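Local coordinates for protein glucosamine--fructose-6-phosphate aminotransferase [isomerizing] (Francisella tularensis subsp. tularensis, PDB 3TBF) that probably transfers the amide nitrogen of glutamine to fructose 6-phosphate, making glucosamine 6-phosphate, with its sugar-isomerising SIS domains forming this C-terminal part, at residues A[223-233]-A[275-283]; A[247-255]-A[348-359]. All blocks are in the same frame, centred on the assembly; numbering follows the deposited sequence. Where two conformers were deposited one is given.

Contact 1: A[223-233]-A[275-283]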
loop_
_atom_site.group_PDB
_atom_site.type_symbol
_atom_site.label_atom_id
_atom_site.label_comp_id
_atom_site.label_asym_id
_atom_site.label_seq_id
_atom_site.Cartn_x
_atom_site.Cartn_y
_atom_site.Cartn_z
ATOM N N TYR A 223 29.094 -2.644 2.587
ATOM C CA TYR A 223 28.335 -2.514 3.820
ATOM C C TYR A 223 27.174 -3.541 3.935
ATOM O O TYR A 223 26.799 -3.897 5.041
ATOM C CB TYR A 223 27.821 -1.069 3.991
ATOM C CG TYR A 223 27.057 -0.852 5.266
ATOM C CD1 TYR A 223 27.715 -0.717 6.488
ATOM C CD2 TYR A 223 25.661 -0.804 5.263
ATOM C CE1 TYR A 223 26.997 -0.535 7.672
ATOM C CE2 TYR A 223 24.940 -0.623 6.453
ATOM C CZ TYR A 223 25.619 -0.504 7.640
ATOM O OH TYR A 223 24.895 -0.351 8.802
ATOM N N PHE A 224 26.650 -4.053 2.821
ATOM C CA PHE A 224 25.445 -4.869 2.869
ATOM C C PHE A 224 25.755 -6.364 2.923
ATOM O O PHE A 224 24.826 -7.190 3.005
ATOM C CB PHE A 224 24.498 -4.584 1.694
ATOM C CG PHE A 224 23.786 -3.244 1.769
ATOM C CD1 PHE A 224 24.461 -2.073 1.508
ATOM C CD2 PHE A 224 22.423 -3.173 2.051
ATOM C CE1 PHE A 224 23.835 -0.853 1.533
ATOM C CE2 PHE A 224 21.762 -1.951 2.093
ATOM C CZ PHE A 224 22.473 -0.777 1.839
ATOM N N SER A 225 27.032 -6.733 2.913
ATOM C CA SER A 225 27.375 -8.166 2.759
ATOM C C SER A 225 26.858 -9.058 3.883
ATOM O O SER A 225 26.500 -10.196 3.631
ATOM C CB SER A 225 28.887 -8.365 2.618
ATOM O OG SER A 225 29.558 -7.774 3.708
ATOM N N ASP A 226 26.833 -8.535 5.106
ATOM C CA ASP A 226 26.335 -9.286 6.254
ATOM C C ASP A 226 24.927 -8.880 6.723
ATOM O O ASP A 226 24.497 -9.310 7.802
ATOM C CB ASP A 226 27.313 -9.196 7.429
ATOM C CG ASP A 226 27.425 -7.790 8.001
ATOM O OD1 ASP A 226 26.891 -6.827 7.407
ATOM O OD2 ASP A 226 28.071 -7.650 9.067
ATOM N N LYS A 227 24.213 -8.101 5.910
ATOM C CA LYS A 227 22.940 -7.527 6.305
ATOM C C LYS A 227 21.784 -8.331 5.763
ATOM O O LYS A 227 21.827 -8.775 4.599
ATOM C CB LYS A 227 22.833 -6.089 5.819
ATOM C CG LYS A 227 23.883 -5.159 6.386
ATOM C CD LYS A 227 23.941 -5.198 7.938
ATOM C CE LYS A 227 24.873 -4.137 8.510
ATOM N NZ LYS A 227 26.251 -4.366 8.066
ATOM N N GLU A 228 20.754 -8.513 6.606
ATOM C CA GLU A 228 19.550 -9.250 6.181
ATOM C C GLU A 228 18.287 -8.376 6.151
ATOM O O GLU A 228 17.224 -8.834 5.754
ATOM C CB GLU A 228 19.337 -10.497 7.038
ATOM C CG GLU A 228 20.544 -11.453 7.101
ATOM C CD GLU A 228 20.765 -12.290 5.827
ATOM O OE1 GLU A 228 19.809 -12.477 5.016
ATOM O OE2 GLU A 228 21.917 -12.764 5.646
ATOM N N HIS A 229 18.412 -7.109 6.524
ATOM C CA HIS A 229 17.312 -6.182 6.439
ATOM C C HIS A 229 17.826 -4.902 5.849
ATOM O O HIS A 229 19.017 -4.590 5.936
ATOM C CB HIS A 229 16.722 -5.829 7.836
ATOM C CG HIS A 229 16.487 -7.012 8.749
ATOM N ND1 HIS A 229 15.262 -7.630 8.879
ATOM C CD2 HIS A 229 17.316 -7.640 9.620
ATOM C CE1 HIS A 229 15.354 -8.616 9.756
ATOM N NE2 HIS A 229 16.586 -8.626 10.239
ATOM N N THR A 230 16.906 -4.170 5.253
ATOM C CA THR A 230 17.093 -2.800 4.916
ATOM C C THR A 230 15.740 -2.093 4.885
ATOM O O THR A 230 14.722 -2.635 4.433
ATOM C CB THR A 230 17.712 -2.641 3.508
ATOM O OG1 THR A 230 19.016 -3.267 3.461
ATOM C CG2 THR A 230 17.800 -1.151 3.139
ATOM N N ILE A 231 15.770 -0.842 5.304
ATOM C CA ILE A 231 14.649 0.024 5.168
ATOM C C ILE A 231 14.851 1.135 4.143
ATOM O O ILE A 231 15.884 1.811 4.134
ATOM C CB ILE A 231 14.382 0.658 6.486
ATOM C CG1 ILE A 231 14.122 -0.465 7.502
ATOM C CG2 ILE A 231 13.237 1.679 6.361
ATOM C CD1 ILE A 231 13.150 -0.104 8.536
ATOM N N PHE A 232 13.849 1.306 3.281
ATOM C CA PHE A 232 13.838 2.346 2.273
ATOM C C PHE A 232 12.800 3.389 2.696
ATOM O O PHE A 232 11.733 3.035 3.215
ATOM C CB PHE A 232 13.483 1.800 0.907
ATOM C CG PHE A 232 14.605 1.103 0.220
ATOM C CD1 PHE A 232 15.067 -0.115 0.664
ATOM C CD2 PHE A 232 15.175 1.635 -0.912
ATOM C CE1 PHE A 232 16.102 -0.788 0.010
ATOM C CE2 PHE A 232 16.244 0.978 -1.555
ATOM C CZ PHE A 232 16.718 -0.216 -1.084
ATOM N N LEU A 233 13.126 4.658 2.467
ATOM C CA LEU A 233 12.289 5.771 2.866
ATOM C C LEU A 233 12.084 6.798 1.756
ATOM O O LEU A 233 13.018 7.148 1.046
ATOM C CB LEU A 233 12.924 6.517 4.062
ATOM C CG LEU A 233 13.033 5.774 5.386
ATOM C CD1 LEU A 233 13.618 6.729 6.430
ATOM C CD2 LEU A 233 11.704 5.182 5.856
ATOM N N LYS A 275 21.386 -0.248 15.388
ATOM C CA LYS A 275 22.690 0.104 14.801
ATOM C C LYS A 275 23.099 -0.794 13.642
ATOM O O LYS A 275 23.910 -0.381 12.825
ATOM C CB LYS A 275 23.810 0.122 15.856
ATOM C CG LYS A 275 24.046 -1.239 16.545
ATOM C CD LYS A 275 25.456 -1.377 17.175
ATOM C CE LYS A 275 25.641 -2.774 17.830
ATOM N NZ LYS A 275 27.073 -3.116 18.112
ATOM N N ASN A 276 22.545 -2.004 13.571
ATOM C CA ASN A 276 22.843 -2.903 12.429
ATOM C C ASN A 276 21.942 -2.733 11.177
ATOM O O ASN A 276 22.098 -3.470 10.214
ATOM C CB ASN A 276 22.909 -4.383 12.866
ATOM C CG ASN A 276 24.189 -4.708 13.692
ATOM O OD1 ASN A 276 25.032 -3.823 13.945
ATOM N ND2 ASN A 276 24.320 -5.974 14.125
HETATM N N MSE A 277 21.069 -1.728 11.177
HETATM C CA MSE A 277 20.068 -1.557 10.136
HETATM C C MSE A 277 20.412 -0.445 9.144
HETATM O O MSE A 277 20.537 0.711 9.527
HETATM C CB MSE A 277 18.736 -1.235 10.796
HETATM C CG MSE A 277 17.647 -0.791 9.864
HETATM SE SE MSE A 277 17.021 -2.326 8.874
HETATM C CE MSE A 277 16.459 -3.471 10.402
ATOM N N PRO A 278 20.555 -0.797 7.854
ATOM C CA PRO A 278 20.703 0.166 6.775
ATOM C C PRO A 278 19.405 0.858 6.433
ATOM O O PRO A 278 18.379 0.198 6.313
ATOM C CB PRO A 278 21.133 -0.680 5.594
ATOM C CG PRO A 278 21.523 -1.949 6.121
ATOM C CD PRO A 278 20.750 -2.169 7.377
ATOM N N ILE A 279 19.453 2.178 6.329
ATOM C CA ILE A 279 18.327 2.989 5.939
ATOM C C ILE A 279 18.689 3.705 4.628
ATOM O O ILE A 279 19.595 4.513 4.573
ATOM C CB ILE A 279 17.949 4.008 7.033
ATOM C CG1 ILE A 279 17.249 3.322 8.199
ATOM C CG2 ILE A 279 16.936 5.019 6.527
ATOM C CD1 ILE A 279 18.113 2.394 8.979
ATOM N N VAL A 280 18.002 3.367 3.549
ATOM C CA VAL A 280 18.279 4.002 2.266
ATOM C C VAL A 280 17.160 4.998 1.973
ATOM O O VAL A 280 15.968 4.658 2.024
ATOM C CB VAL A 280 18.363 2.998 1.148
ATOM C CG1 VAL A 280 18.649 3.723 -0.107
ATOM C CG2 VAL A 280 19.450 1.948 1.417
ATOM N N ALA A 281 17.514 6.239 1.738
ATOM C CA ALA A 281 16.493 7.233 1.528
ATOM C C ALA A 281 16.847 8.137 0.368
ATOM O O ALA A 281 18.012 8.372 0.047
ATOM C CB ALA A 281 16.249 8.063 2.831
ATOM N N VAL A 282 15.806 8.690 -0.207
ATOM C CA VAL A 282 15.864 9.575 -1.331
ATOM C C VAL A 282 15.383 10.919 -0.792
ATOM O O VAL A 282 14.292 11.024 -0.260
ATOM C CB VAL A 282 14.919 9.057 -2.432
ATOM C CG1 VAL A 282 14.619 10.136 -3.463
ATOM C CG2 VAL A 282 15.513 7.736 -3.125
ATOM N N VAL A 283 16.237 11.947 -0.909
ATOM C CA VAL A 283 15.970 13.272 -0.368
ATOM C C VAL A 283 15.977 14.326 -1.478
ATOM O O VAL A 283 17.016 14.886 -1.829
ATOM C CB VAL A 283 17.022 13.603 0.690
ATOM C CG1 VAL A 283 16.670 14.889 1.388
ATOM C CG2 VAL A 283 17.147 12.457 1.706
#
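Ile-231 O takes the N-H of Val-280 at 2.7 Å, while the CA of Ile-279 leans against the same oxygen as a CA-H...O contact. On either side of it along the strand, Ile-231 N gives to Pro-278 O (3.0 Å, 172° at the hydrogen) and Leu-233 N to Val-280 O, the regular exchange between two parallel strands. Pro-278 has no N-H to give, yet its carbonyl accepts, which suits it to the start of a strand. Its ring instead fills space: CG meets the edge of the Tyr-223 ring at CE2 (3.7 Å), and CB lies 3.8 Å from Phe-224 CE2. Lys-227 bends at chi2, laying CD and CE against Asn-276 O (CE 3.3 Å), and a second bend at chi4 turns NZ to Tyr-223 O and into a salt bridge with Asp-226 OD1. Phe-232 and Val-280 share one face of the sheet, and Val-280 CB rests over the Phe-232 ring, 14° off the normal, a CH-pi contact. The other face holds Ile-231, Leu-233, Ile-279 and Ala-281; there Leu-233 CD1 meets Ile-279 CG2 at 3.7 Å, and the small Ala-281 accommodates Leu-233 CB. Selenomethionine Met-277 folds back at chi2 and chi3, bringing SE to Ile-231 CG1 and CE to His-229 CB (3.5 Å). His-229 ND1 is hydrogen-bonded to ND1 of His-256 of the second subunit. Strand 229-234 also pairs with 256-261, and 278-283 with 305-311; helix 335-355 covers the Val-280 face and helix 289-301 the Ile-279 and Ala-281 face, giving the layered alpha/beta core of an SIS domain.

Contact 2: A[247-255]-A[348-359]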
loop_
_atom_site.group_PDB
_atom_site.type_symbol
_atom_site.label_atom_id
_atom_site.label_comp_id
_atom_site.label_asym_id
_atom_site.label_seq_id
_atom_site.Cartn_x
_atom_site.Cartn_y
_atom_site.Cartn_z
ATOM N N LEU A 247 11.949 -3.248 -3.676
ATOM C CA LEU A 247 11.607 -4.400 -4.477
ATOM C C LEU A 247 12.823 -4.906 -5.209
ATOM O O LEU A 247 13.045 -6.101 -5.256
ATOM C CB LEU A 247 10.518 -4.030 -5.483
ATOM C CG LEU A 247 10.146 -5.096 -6.505
ATOM C CD1 LEU A 247 9.581 -6.310 -5.679
ATOM C CD2 LEU A 247 9.143 -4.551 -7.548
ATOM N N LYS A 248 13.630 -4.024 -5.802
ATOM C CA LYS A 248 14.840 -4.537 -6.518
ATOM C C LYS A 248 15.799 -5.227 -5.537
ATOM O O LYS A 248 16.329 -6.289 -5.838
ATOM C CB LYS A 248 15.648 -3.497 -7.278
ATOM C CG LYS A 248 14.926 -2.556 -8.242
ATOM C CD LYS A 248 14.433 -3.195 -9.493
ATOM C CE LYS A 248 13.080 -3.883 -9.322
ATOM N NZ LYS A 248 12.222 -3.654 -10.555
ATOM N N LEU A 249 16.055 -4.615 -4.402
ATOM C CA LEU A 249 17.023 -5.183 -3.483
ATOM C C LEU A 249 16.588 -6.548 -3.030
ATOM O O LEU A 249 17.379 -7.478 -3.006
ATOM C CB LEU A 249 17.222 -4.275 -2.270
ATOM C CG LEU A 249 18.374 -4.682 -1.358
ATOM C CD1 LEU A 249 19.598 -4.683 -2.153
ATOM C CD2 LEU A 249 18.485 -3.727 -0.153
ATOM N N LYS A 250 15.318 -6.669 -2.698
ATOM C CA LYS A 250 14.743 -7.903 -2.217
ATOM C C LYS A 250 14.808 -8.975 -3.309
ATOM O O LYS A 250 15.268 -10.102 -3.079
ATOM C CB LYS A 250 13.290 -7.576 -1.823
ATOM C CG LYS A 250 12.443 -8.653 -1.266
ATOM C CD LYS A 250 11.161 -8.099 -0.615
ATOM C CE LYS A 250 10.516 -6.920 -1.383
ATOM N NZ LYS A 250 9.167 -6.539 -0.854
ATOM N N GLU A 251 14.394 -8.587 -4.507
ATOM C CA GLU A 251 14.217 -9.476 -5.653
ATOM C C GLU A 251 15.503 -10.121 -6.106
ATOM O O GLU A 251 15.452 -11.233 -6.596
ATOM C CB GLU A 251 13.662 -8.667 -6.850
ATOM C CG GLU A 251 12.823 -9.392 -7.912
ATOM C CD GLU A 251 12.044 -8.404 -8.866
ATOM O OE1 GLU A 251 12.343 -7.187 -8.904
ATOM O OE2 GLU A 251 11.114 -8.847 -9.587
ATOM N N ILE A 252 16.643 -9.427 -5.993
ATOM C CA ILE A 252 17.903 -9.996 -6.457
ATOM C C ILE A 252 19.016 -10.197 -5.436
ATOM O O ILE A 252 19.934 -10.980 -5.701
ATOM C CB ILE A 252 18.463 -9.227 -7.667
ATOM C CG1 ILE A 252 19.119 -7.911 -7.239
ATOM C CG2 ILE A 252 17.366 -9.012 -8.721
ATOM C CD1 ILE A 252 19.486 -7.010 -8.467
ATOM N N SER A 253 18.969 -9.514 -4.297
ATOM C CA SER A 253 19.908 -9.818 -3.196
ATOM C C SER A 253 19.308 -10.685 -2.112
ATOM O O SER A 253 20.015 -11.204 -1.267
ATOM C CB SER A 253 20.446 -8.544 -2.555
ATOM O OG SER A 253 19.584 -7.988 -1.602
ATOM N N TYR A 254 17.995 -10.823 -2.137
ATOM C CA TYR A 254 17.263 -11.542 -1.117
ATOM C C TYR A 254 17.358 -10.965 0.276
ATOM O O TYR A 254 16.896 -11.577 1.164
ATOM C CB TYR A 254 17.654 -13.023 -1.058
ATOM C CG TYR A 254 17.655 -13.707 -2.396
ATOM C CD1 TYR A 254 16.723 -13.364 -3.372
ATOM C CD2 TYR A 254 18.590 -14.700 -2.688
ATOM C CE1 TYR A 254 16.732 -13.974 -4.605
ATOM C CE2 TYR A 254 18.594 -15.333 -3.919
ATOM C CZ TYR A 254 17.665 -14.954 -4.881
ATOM O OH TYR A 254 17.633 -15.571 -6.119
ATOM N N ILE A 255 17.904 -9.774 0.442
ATOM C CA ILE A 255 17.744 -9.014 1.663
ATOM C C ILE A 255 16.274 -8.661 1.899
ATOM O O ILE A 255 15.554 -8.307 0.970
ATOM C CB ILE A 255 18.532 -7.728 1.627
ATOM C CG1 ILE A 255 20.026 -8.026 1.612
ATOM C CG2 ILE A 255 18.254 -6.917 2.832
ATOM C CD1 ILE A 255 20.913 -6.759 1.446
ATOM N N SER A 348 21.118 -2.179 -6.007
ATOM C CA SER A 348 20.642 -3.530 -5.921
ATOM C C SER A 348 21.504 -4.436 -6.768
ATOM O O SER A 348 21.722 -5.584 -6.401
ATOM C CB SER A 348 19.154 -3.664 -6.314
ATOM O OG SER A 348 19.030 -3.643 -7.735
ATOM N N TYR A 349 22.011 -3.921 -7.880
ATOM C CA TYR A 349 22.948 -4.687 -8.688
ATOM C C TYR A 349 24.203 -5.029 -7.918
ATOM O O TYR A 349 24.561 -6.183 -7.802
ATOM C CB TYR A 349 23.311 -3.951 -9.971
ATOM C CG TYR A 349 24.426 -4.636 -10.730
ATOM C CD1 TYR A 349 24.176 -5.745 -11.553
ATOM C CD2 TYR A 349 25.756 -4.180 -10.612
ATOM C CE1 TYR A 349 25.217 -6.380 -12.257
ATOM C CE2 TYR A 349 26.799 -4.816 -11.294
ATOM C CZ TYR A 349 26.524 -5.919 -12.114
ATOM O OH TYR A 349 27.565 -6.523 -12.757
ATOM N N HIS A 350 24.877 -4.041 -7.378
ATOM C CA HIS A 350 26.102 -4.336 -6.655
ATOM C C HIS A 350 25.945 -5.177 -5.382
ATOM O O HIS A 350 26.821 -5.983 -5.078
ATOM C CB HIS A 350 26.811 -3.059 -6.319
ATOM C CG HIS A 350 27.362 -2.378 -7.520
ATOM N ND1 HIS A 350 28.335 -2.944 -8.314
ATOM C CD2 HIS A 350 27.063 -1.187 -8.080
ATOM C CE1 HIS A 350 28.636 -2.111 -9.297
ATOM N NE2 HIS A 350 27.880 -1.034 -9.173
ATOM N N VAL A 351 24.832 -5.021 -4.649
ATOM C CA VAL A 351 24.653 -5.784 -3.442
ATOM C C VAL A 351 24.409 -7.227 -3.832
ATOM O O VAL A 351 24.860 -8.144 -3.147
ATOM C CB VAL A 351 23.546 -5.202 -2.613
ATOM C CG1 VAL A 351 23.110 -6.151 -1.481
ATOM C CG2 VAL A 351 24.006 -3.860 -2.115
ATOM N N ALA A 352 23.775 -7.422 -4.984
ATOM C CA ALA A 352 23.560 -8.770 -5.516
ATOM C C ALA A 352 24.872 -9.434 -5.826
ATOM O O ALA A 352 25.064 -10.609 -5.505
ATOM C CB ALA A 352 22.694 -8.742 -6.756
ATOM N N ILE A 353 25.788 -8.696 -6.422
ATOM C CA ILE A 353 27.108 -9.264 -6.700
ATOM C C ILE A 353 27.851 -9.636 -5.404
ATOM O O ILE A 353 28.336 -10.755 -5.260
ATOM C CB ILE A 353 27.981 -8.338 -7.520
ATOM C CG1 ILE A 353 27.309 -8.048 -8.865
ATOM C CG2 ILE A 353 29.375 -8.967 -7.745
ATOM C CD1 ILE A 353 27.078 -9.228 -9.687
ATOM N N ILE A 354 27.902 -8.705 -4.458
ATOM C CA ILE A 354 28.423 -8.990 -3.114
ATOM C C ILE A 354 27.831 -10.257 -2.490
ATOM O O ILE A 354 28.539 -11.049 -1.931
ATOM C CB ILE A 354 28.138 -7.841 -2.140
ATOM C CG1 ILE A 354 28.990 -6.607 -2.478
ATOM C CG2 ILE A 354 28.410 -8.277 -0.721
ATOM C CD1 ILE A 354 30.418 -6.699 -2.055
ATOM N N LYS A 355 26.533 -10.451 -2.590
ATOM C CA LYS A 355 25.903 -11.659 -2.034
ATOM C C LYS A 355 26.076 -12.868 -2.954
ATOM O O LYS A 355 25.745 -13.971 -2.566
ATOM C CB LYS A 355 24.404 -11.442 -1.805
ATOM C CG LYS A 355 24.030 -10.328 -0.780
ATOM C CD LYS A 355 23.724 -10.917 0.566
ATOM C CE LYS A 355 23.365 -9.862 1.585
ATOM N NZ LYS A 355 23.338 -10.419 2.974
ATOM N N GLY A 356 26.562 -12.666 -4.181
ATOM C CA GLY A 356 26.768 -13.786 -5.102
ATOM C C GLY A 356 25.491 -14.326 -5.717
ATOM O O GLY A 356 25.452 -15.467 -6.170
ATOM N N THR A 357 24.442 -13.510 -5.721
ATOM C CA THR A 357 23.148 -13.938 -6.266
ATOM C C THR A 357 23.069 -13.582 -7.736
ATOM O O THR A 357 23.945 -12.909 -8.267
ATOM C CB THR A 357 21.917 -13.388 -5.472
ATOM O OG1 THR A 357 22.122 -12.022 -5.093
ATOM C CG2 THR A 357 21.645 -14.251 -4.221
ATOM N N ASP A 358 22.053 -14.111 -8.399
ATOM C CA ASP A 358 21.977 -14.072 -9.865
ATOM C C ASP A 358 21.415 -12.724 -10.231
ATOM O O ASP A 358 20.441 -12.262 -9.619
ATOM C CB ASP A 358 21.035 -15.172 -10.421
ATOM C CG ASP A 358 21.712 -16.546 -10.517
ATOM O OD1 ASP A 358 22.956 -16.601 -10.720
ATOM O OD2 ASP A 358 20.991 -17.571 -10.389
ATOM N N VAL A 359 22.011 -12.057 -11.202
ATOM C CA VAL A 359 21.384 -10.828 -11.633
ATOM C C VAL A 359 20.645 -11.040 -12.933
ATOM O O VAL A 359 19.676 -10.381 -13.198
ATOM C CB VAL A 359 22.356 -9.645 -11.644
ATOM C CG1 VAL A 359 22.659 -9.267 -10.204
ATOM C CG2 VAL A 359 23.613 -9.981 -12.429
#
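Ser-348 sets its CB against the backbone of helix 238-253, 3.8 Å from Leu-249 N and close to Lys-248 CB. A small residue suits this place, where the CA atoms of Ser-348 and Leu-249 come within 4.7 Å, and its hydroxyl is bonded to Gln-345 O. Val-351, one turn on, offers CG1 to Leu-249 CD1, to Ile-255 CD1, whose side chain crosses it at about a right angle, and to CB of Ser-253 (3.7 Å), whose OG accepts from Ile-255 N, an ST turn within 247-255. Ala-352 again leaves room, so that Ile-252 CG1 packs on its CB at 3.7 Å; chi1 of 77° places that branch between backbone N and carbonyl carbon and carries CD1 on to Ser-348 O. Lys-355 passes its aliphatic chain across Ile-255 at about a right angle, with CE 3.8 Å from Ile-255 CG1, and its ammonium goes on to the carbonyls of Lys-227 and Ser-225. Gly-356 takes positive phi and closes the helix in a Schellman motif, turning the chain so that Thr-357 faces back. Its OG1 lies a doubtfully short 2.5 Å from Ile-252 O. The two helices, nearly parallel at 24°, thus meet through small and branched apolar groups; Ser-253 OG adds a second donor to Leu-249 O, from the opposite face of its plane to Ser-253 N, and Thr-357, just past its helix, probably supplies a donor to Ile-252 O.

In the fold
Both contacts are largely buried within the second SIS domain, yet they differ in kind. Contact 1 joins neighbouring strands inside the sheet by backbone hydrogen bonds, whereas contact 2 pairs two helices through side chains, and its one cross-segment hydrogen bond, modelled very short, comes from the loop after the second helix. They are neighbours in the fold: strand 229-234 leads into helix 238-253, and Leu-249 and Ile-255 rest on Thr-230. Helix 335-355 serves both, with Val-351 also meeting Phe-224 and Ile-354 CG2 packing on Ser-225 CB. Each has exposed margins, at Asn-276 in contact 1 and Tyr-254 in contact 2, and both contacts touch the second subunit.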